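Local coordinates for enhancer of mRNA-decapping protein 4 homolog (Drosophila melanogaster, PDB 2VXG) that probably takes part in mRNA decapping during mRNA degradation and is required for silencing a subset of endogenous miRNA targets, at residues 65-71 with 107-111. Sequence-based numbering, arbitrary orientation.
Sequences SADMTNH and NCQQF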
loop_
_atom_site.group_PDB
_atom_site.type_symbol
_atom_site.label_atom_id
_atom_site.label_comp_id
_atom_site.label_asym_id
_atom_site.label_seq_id
_atom_site.Cartn_x
_atom_site.Cartn_y
_atom_site.Cartn_z
ATOM N N SER A 65 1.968 -5.815 1.289
ATOM C CA SER A 65 1.494 -7.207 1.281
ATOM C C SER A 65 2.583 -8.254 1.075
ATOM O O SER A 65 2.359 -9.454 1.347
ATOM C CB SER A 65 0.392 -7.448 0.268
ATOM O OG SER A 65 0.832 -7.453 -1.074
ATOM N N ALA A 66 3.730 -7.831 0.548
ATOM C CA ALA A 66 4.868 -8.745 0.345
ATOM C C ALA A 66 5.341 -9.339 1.670
ATOM O O ALA A 66 5.954 -10.416 1.700
ATOM C CB ALA A 66 6.053 -8.011 -0.339
ATOM N N ASP A 67 5.134 -8.603 2.749
ATOM C CA ASP A 67 5.542 -9.048 4.042
ATOM C C ASP A 67 4.559 -8.626 5.090
ATOM O O ASP A 67 4.674 -7.538 5.644
ATOM C CB ASP A 67 6.940 -8.519 4.387
ATOM C CG ASP A 67 7.387 -8.929 5.762
ATOM O OD1 ASP A 67 6.875 -9.946 6.292
ATOM O OD2 ASP A 67 8.272 -8.236 6.316
ATOM N N MET A 68 3.625 -9.534 5.406
ATOM C CA MET A 68 2.558 -9.289 6.350
ATOM C C MET A 68 2.754 -10.044 7.668
ATOM O O MET A 68 1.773 -10.347 8.367
ATOM C CB MET A 68 1.221 -9.712 5.718
ATOM C CG MET A 68 0.947 -9.006 4.378
ATOM S SD MET A 68 -0.628 -9.419 3.576
ATOM C CE MET A 68 -1.779 -8.695 4.740
ATOM N N THR A 69 4.000 -10.336 8.027
ATOM C CA THR A 69 4.288 -10.984 9.325
ATOM C C THR A 69 4.021 -10.035 10.526
ATOM O O THR A 69 3.590 -10.474 11.596
ATOM C CB THR A 69 5.709 -11.650 9.358
ATOM O OG1 THR A 69 6.710 -10.707 8.996
ATOM C CG2 THR A 69 5.767 -12.811 8.354
ATOM N N ASN A 70 4.247 -8.739 10.332
ATOM C CA ASN A 70 3.781 -7.730 11.270
ATOM C C ASN A 70 2.883 -6.719 10.547
ATOM O O ASN A 70 3.095 -5.507 10.581
ATOM C CB ASN A 70 4.952 -7.044 12.003
ATOM C CG ASN A 70 4.531 -6.436 13.366
ATOM O OD1 ASN A 70 4.033 -7.130 14.254
ATOM N ND2 ASN A 70 4.731 -5.127 13.515
ATOM N N HIS A 71 1.855 -7.269 9.908
ATOM C CA HIS A 71 0.713 -6.500 9.425
ATOM C C HIS A 71 -0.057 -5.858 10.581
ATOM O O HIS A 71 -0.266 -6.486 11.621
ATOM C CB HIS A 71 -0.235 -7.398 8.616
ATOM C CG HIS A 71 -1.207 -6.633 7.773
ATOM N ND1 HIS A 71 -0.806 -5.814 6.734
ATOM C CD2 HIS A 71 -2.557 -6.575 7.804
ATOM C CE1 HIS A 71 -1.872 -5.283 6.164
ATOM N NE2 HIS A 71 -2.946 -5.714 6.801
ATOM N N ASN A 107 -0.858 -13.298 -1.197
ATOM C CA ASN A 107 -0.291 -12.918 0.085
ATOM C C ASN A 107 -1.282 -12.819 1.231
ATOM O O ASN A 107 -0.949 -13.185 2.374
ATOM C CB ASN A 107 0.488 -11.593 -0.036
ATOM C CG ASN A 107 1.819 -11.776 -0.729
ATOM O OD1 ASN A 107 2.170 -11.046 -1.654
ATOM N ND2 ASN A 107 2.556 -12.753 -0.300
ATOM N N CYS A 108 -2.471 -12.276 0.946
ATOM C CA CYS A 108 -3.543 -12.196 1.945
ATOM C C CYS A 108 -3.996 -13.586 2.324
ATOM O O CYS A 108 -4.215 -13.861 3.494
ATOM C CB CYS A 108 -4.759 -11.384 1.432
ATOM S SG CYS A 108 -4.453 -9.594 1.251
ATOM N N GLN A 109 -4.119 -14.472 1.337
ATOM C CA GLN A 109 -4.478 -15.868 1.646
ATOM C C GLN A 109 -3.451 -16.527 2.609
ATOM O O GLN A 109 -3.827 -17.230 3.553
ATOM C CB GLN A 109 -4.659 -16.682 0.356
ATOM C CG GLN A 109 -3.432 -17.413 -0.077
ATOM C CD GLN A 109 -3.410 -17.940 -1.526
ATOM O OE1 GLN A 109 -4.289 -17.633 -2.383
ATOM N NE2 GLN A 109 -2.371 -18.722 -1.800
ATOM N N GLN A 110 -2.165 -16.259 2.394
ATOM C CA GLN A 110 -1.101 -16.797 3.270
ATOM C C GLN A 110 -1.143 -16.157 4.648
ATOM O O GLN A 110 -0.982 -16.841 5.653
ATOM C CB GLN A 110 0.273 -16.660 2.608
ATOM C CG GLN A 110 0.328 -17.498 1.312
ATOM C CD GLN A 110 0.137 -18.982 1.581
ATOM O OE1 GLN A 110 0.901 -19.580 2.340
ATOM N NE2 GLN A 110 -0.883 -19.581 0.976
ATOM N N PHE A 111 -1.411 -14.861 4.690
ATOM C CA PHE A 111 -1.591 -14.159 5.950
ATOM C C PHE A 111 -2.743 -14.704 6.794
ATOM O O PHE A 111 -2.600 -14.928 8.001
ATOM C CB PHE A 111 -1.850 -12.681 5.698
ATOM C CG PHE A 111 -2.256 -11.934 6.929
ATOM C CD1 PHE A 111 -1.304 -11.561 7.850
ATOM C CD2 PHE A 111 -3.589 -11.565 7.136
ATOM C CE1 PHE A 111 -1.656 -10.821 8.975
ATOM C CE2 PHE A 111 -3.961 -10.849 8.281
ATOM C CZ PHE A 111 -2.959 -10.482 9.201
#
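A Met-aromatic and T-shaped aromatic cluster packs the end of helix 54-66 and the loop after it, which leads to helix 73-85, against helix 91-114 in the all-helical C-terminal domain of Ge-1. Met68 and Phe111 form the centre. Met68 CE lies over one face of the Phe111 ring, 4.2 Å from its centroid, a CH-pi contact. Met68 CB also touches Phe111 CD1 at 3.8 Å. The Met68 sulfur sits obliquely to that ring and also touches Cys108, with Met68 SD 4.5 Å from Cys108 SG. His71 turns its ring edge to the face of Phe111, with centroids 5.3 Å apart and planes at 69°. His71 NE2 is hydrogen-bonded to Gln76 of the next helix, which ties the loop to helix 73-85. Helix 121-134 extends the apolar packing: Cys108 meets Val124, Leu127 and Met128, and Phe111 meets Val124. On the exposed side of the loop, Asp67 OD1 accepts a hydrogen bond from Thr69 OG1 at 2.8 Å. At the helix end, the backbones of Ser65 and Asn107 come close, CA to CA 6.1 Å, and Ser65 O lies 3.2 Å from Asn107 CB.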